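Local coordinates for protein putative isohexenylglutaconyl-CoA hydratase (Pseudomonas aeruginosa, PDB 4ZU2) that probably hydrates isohexenylglutaconyl-CoA as a trimeric crotonase-family enzyme of terpene (citronellate) breakdown, at residues E15-I20 / E199-L204; P138-S141 / L145-Q148. All coordinates share one frame; numbering follows the deposited sequence.

Contact 1. Residues E15-I20 / E199-L204; sequences EGVLRI and ETLEQL
Glu199 O accepts bonds from both Glu202 N and Gln203 N, each at 2.9 Å, and so helps fix the helical turn from which Leu201 reaches across to Val17 and Arg19. Leu204 N closes the next turn on Thr200 O at 3.0 Å. The backbones stay well separated, with Val17 CA and Leu201 CA 8.4 Å apart, so the two segments meet through side chains. Leu201 works as a fork. Its CG stands anti to the carbonyl carbon (chi1 -74°), which sends the two methyls toward the strand. CD2 meets Val17 CG2 at 4.2 Å, while CD1 lies 3.7 Å from Arg19 NH2, approaching the guanidinium obliquely. Arg19 does not start out aimed at the helix; a bend at chi2 (109°) followed by an extended chi3 carries its end there.

Val17 and Arg19, two apart on strand 17-22, serve this face of the large sheet, whereas Leu18 and Ile20 pack on helix 33-47 across it. Branched Val17 suits a strand and also touches Val56, and Leu201 reaches Ala54 of the same neighbouring strand. Beside them, Glu15 makes a salt bridge to Arg205, although its side chain is poorly ordered. Helix 190-205 thus packs on one face of the crotonase-fold sheet, over strands 17-22 and 54-59, with Leu201 as the meeting point of these two segments, and Leu197 and Arg205 also touching Arg19 and Val17. The contact relies on dispersion and burial of methyl groups, with the guanidinium of Arg19 contributing surface instead of a directed bond.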
# COMPACT_ATOMS: atom_id res chain seq x y z
N GLU A 15 10.80 18.16 -28.43
CA GLU A 15 9.38 18.28 -28.72
C GLU A 15 8.61 18.49 -27.43
O GLU A 15 8.70 19.56 -26.83
CB GLU A 15 8.85 17.07 -29.49
CG GLU A 15 9.55 16.77 -30.79
CD GLU A 15 9.45 15.29 -31.17
OE1 GLU A 15 9.72 14.44 -30.28
OE2 GLU A 15 9.09 14.98 -32.34
N GLY A 16 7.84 17.50 -27.01
CA GLY A 16 7.13 17.58 -25.75
C GLY A 16 7.87 16.92 -24.59
O GLY A 16 7.35 16.95 -23.48
N VAL A 17 9.06 16.35 -24.83
CA VAL A 17 9.79 15.60 -23.80
C VAL A 17 11.03 16.36 -23.35
O VAL A 17 11.89 16.65 -24.16
CB VAL A 17 10.15 14.19 -24.27
CG1 VAL A 17 10.88 13.45 -23.19
CG2 VAL A 17 8.85 13.45 -24.69
N LEU A 18 11.08 16.76 -22.08
CA LEU A 18 12.28 17.42 -21.54
C LEU A 18 13.11 16.38 -20.76
O LEU A 18 12.69 15.89 -19.71
CB LEU A 18 11.92 18.62 -20.66
CG LEU A 18 13.05 19.29 -19.84
CD1 LEU A 18 14.18 19.81 -20.72
CD2 LEU A 18 12.49 20.44 -19.03
N ARG A 19 14.24 15.98 -21.33
CA ARG A 19 15.19 15.12 -20.63
C ARG A 19 16.11 15.95 -19.74
O ARG A 19 16.62 16.97 -20.18
CB ARG A 19 16.05 14.39 -21.63
CG ARG A 19 15.38 13.20 -22.21
CD ARG A 19 15.01 13.43 -23.68
NE ARG A 19 14.33 12.30 -24.34
CZ ARG A 19 14.72 11.03 -24.30
NH1 ARG A 19 15.78 10.62 -23.62
NH2 ARG A 19 14.04 10.12 -24.96
N ILE A 20 16.34 15.48 -18.52
CA ILE A 20 17.13 16.23 -17.53
C ILE A 20 18.16 15.29 -16.96
O ILE A 20 17.81 14.26 -16.38
CB ILE A 20 16.25 16.73 -16.36
CG1 ILE A 20 15.02 17.51 -16.87
CG2 ILE A 20 17.10 17.58 -15.37
CD1 ILE A 20 13.99 17.74 -15.83
N GLU A 199 9.30 3.09 -25.16
CA GLU A 199 7.98 2.46 -25.17
C GLU A 199 7.03 3.30 -24.29
O GLU A 199 5.98 3.76 -24.76
CB GLU A 199 8.06 1.04 -24.66
CG GLU A 199 6.72 0.35 -24.66
CD GLU A 199 5.99 0.43 -26.00
OE1 GLU A 199 6.68 0.43 -27.06
OE2 GLU A 199 4.73 0.49 -25.99
N THR A 200 7.46 3.53 -23.05
CA THR A 200 6.73 4.35 -22.07
C THR A 200 6.36 5.69 -22.69
O THR A 200 5.23 6.13 -22.60
CB THR A 200 7.61 4.62 -20.85
OG1 THR A 200 7.90 3.39 -20.18
CG2 THR A 200 6.93 5.61 -19.88
N LEU A 201 7.30 6.30 -23.37
CA LEU A 201 7.07 7.61 -23.95
C LEU A 201 6.06 7.57 -25.09
O LEU A 201 5.37 8.54 -25.33
CB LEU A 201 8.37 8.24 -24.43
CG LEU A 201 9.30 8.76 -23.32
CD1 LEU A 201 10.61 9.29 -23.95
CD2 LEU A 201 8.64 9.86 -22.45
N GLU A 202 5.95 6.45 -25.78
CA GLU A 202 4.99 6.41 -26.86
C GLU A 202 3.61 6.13 -26.25
O GLU A 202 2.62 6.64 -26.73
CB GLU A 202 5.39 5.42 -27.95
CG GLU A 202 4.80 5.82 -29.29
CD GLU A 202 5.50 6.97 -29.95
OE1 GLU A 202 6.75 7.03 -29.86
OE2 GLU A 202 4.80 7.84 -30.54
N GLN A 203 3.55 5.37 -25.16
CA GLN A 203 2.29 5.22 -24.43
C GLN A 203 1.76 6.54 -23.94
O GLN A 203 0.56 6.81 -23.95
CB GLN A 203 2.46 4.29 -23.25
CG GLN A 203 2.82 2.90 -23.67
CD GLN A 203 3.05 1.98 -22.49
OE1 GLN A 203 3.91 2.23 -21.65
NE2 GLN A 203 2.27 0.93 -22.42
N LEU A 204 2.69 7.39 -23.49
CA LEU A 204 2.35 8.67 -22.91
C LEU A 204 1.81 9.65 -23.93
O LEU A 204 1.03 10.55 -23.59
CB LEU A 204 3.61 9.23 -22.24
CG LEU A 204 3.69 10.65 -21.67
CD1 LEU A 204 3.91 11.71 -22.73
CD2 LEU A 204 2.52 10.96 -20.79

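Contact 2. Residues P138-S141 / L145-Q148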
# COMPACT_ATOMS: atom_id res chain seq x y z
N PRO A 138 21.32 4.88 3.36
CA PRO A 138 22.39 4.72 4.37
C PRO A 138 22.25 5.61 5.61
O PRO A 138 22.99 5.45 6.56
CB PRO A 138 23.66 5.13 3.61
CG PRO A 138 23.29 5.05 2.17
CD PRO A 138 21.85 5.45 2.12
N GLU A 139 21.27 6.50 5.59
CA GLU A 139 21.23 7.58 6.54
C GLU A 139 21.41 7.18 7.97
O GLU A 139 22.25 7.76 8.67
CB GLU A 139 19.97 8.40 6.38
CG GLU A 139 20.02 9.34 5.25
CD GLU A 139 19.52 8.73 3.96
OE1 GLU A 139 19.48 7.48 3.83
OE2 GLU A 139 19.19 9.51 3.08
N THR A 140 20.69 6.20 8.46
CA THR A 140 20.87 5.91 9.90
C THR A 140 22.17 5.13 10.20
O THR A 140 22.54 5.01 11.36
CB THR A 140 19.72 5.10 10.46
OG1 THR A 140 19.71 3.82 9.83
CG2 THR A 140 18.38 5.80 10.27
N SER A 141 22.82 4.56 9.18
CA SER A 141 24.17 3.99 9.36
C SER A 141 25.26 5.08 9.56
O SER A 141 26.43 4.78 9.75
CB SER A 141 24.55 3.01 8.22
OG SER A 141 24.93 3.61 6.99
N LEU A 145 19.01 10.95 9.44
CA LEU A 145 17.64 10.52 9.18
C LEU A 145 17.37 10.66 7.70
O LEU A 145 17.75 11.66 7.14
CB LEU A 145 16.62 11.39 9.92
CG LEU A 145 16.85 11.76 11.37
CD1 LEU A 145 15.62 12.53 11.94
CD2 LEU A 145 17.19 10.53 12.20
N PRO A 146 16.72 9.66 7.07
CA PRO A 146 16.13 9.93 5.76
C PRO A 146 14.81 10.73 5.98
O PRO A 146 13.73 10.22 5.76
CB PRO A 146 15.92 8.52 5.17
CG PRO A 146 15.68 7.61 6.40
CD PRO A 146 16.41 8.31 7.57
N ALA A 147 14.94 11.96 6.49
CA ALA A 147 13.84 12.72 7.12
C ALA A 147 12.79 13.20 6.15
O ALA A 147 11.59 12.96 6.35
CB ALA A 147 14.39 13.89 7.86
N GLN A 148 13.24 13.86 5.08
CA GLN A 148 12.35 14.31 4.02
C GLN A 148 11.92 13.10 3.17
O GLN A 148 10.87 13.13 2.57
CB GLN A 148 13.02 15.31 3.08
CG GLN A 148 13.56 16.55 3.70
CD GLN A 148 12.47 17.38 4.34
OE1 GLN A 148 11.57 17.86 3.67
NE2 GLN A 148 12.53 17.51 5.64
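Glu139, in a short 3-10 segment, comes within 5.3 Å (CA to CA) of Leu145, just before the chain folds through an inverse gamma turn centred on Pro146, whose Ala147 N to Leu145 O bond is weak. The Glu139 side chain lies against the peptide link between Leu145 and Pro146: its CB is 3.6 Å from Pro146 N. A bend at chi2 (90°) then brings the carboxylate to the CB end of the proline ring, with Glu139 CD 3.8 Å from Pro146 CB. Thr140 CG2 meets the ring at its other end, 4.2 Å from Pro146 CD, while Thr140 OG1 bonds to Ala166 O. Proline fits here because it lacks an N-H to satisfy and offers a rigid apolar surface. Ser141 OG donates to Pro138 O at 2.7 Å, in the carbonyl plane and on a lone pair, which helps hold the short turn. Thr215 of the third subunit packs on Thr140, Leu145 and Pro146, so the loop also belongs to the trimer interface. The Pro-Glu pair matches the crotonase-family loop that carries a catalytic glutamate in enoyl-CoA hydratases, so Glu139 probably lies at the active site, where van der Waals contacts with the Leu145-Pro146 peptide and ring help to place its carboxylate.

How the contacts relate
The two contacts lie on opposite sides of the chain's centre, 32 Å apart between centres and about 19 Å between nearest atoms, and do not touch. In chain order, strand 17-22 comes first, then both halves of contact 2, and finally helix 190-205, so contact 1 joins distant parts of the chain while contact 2 is local. Contact 1 belongs to the six-stranded sheet; contact 2 lies in the loop between strand 134-136 of the small three-stranded sheet and helix 149-157. Residues of contact 1's helix pack on the second subunit, and contact 2 meets the third, so the two parts of one crotonase-family fold face different trimer neighbours.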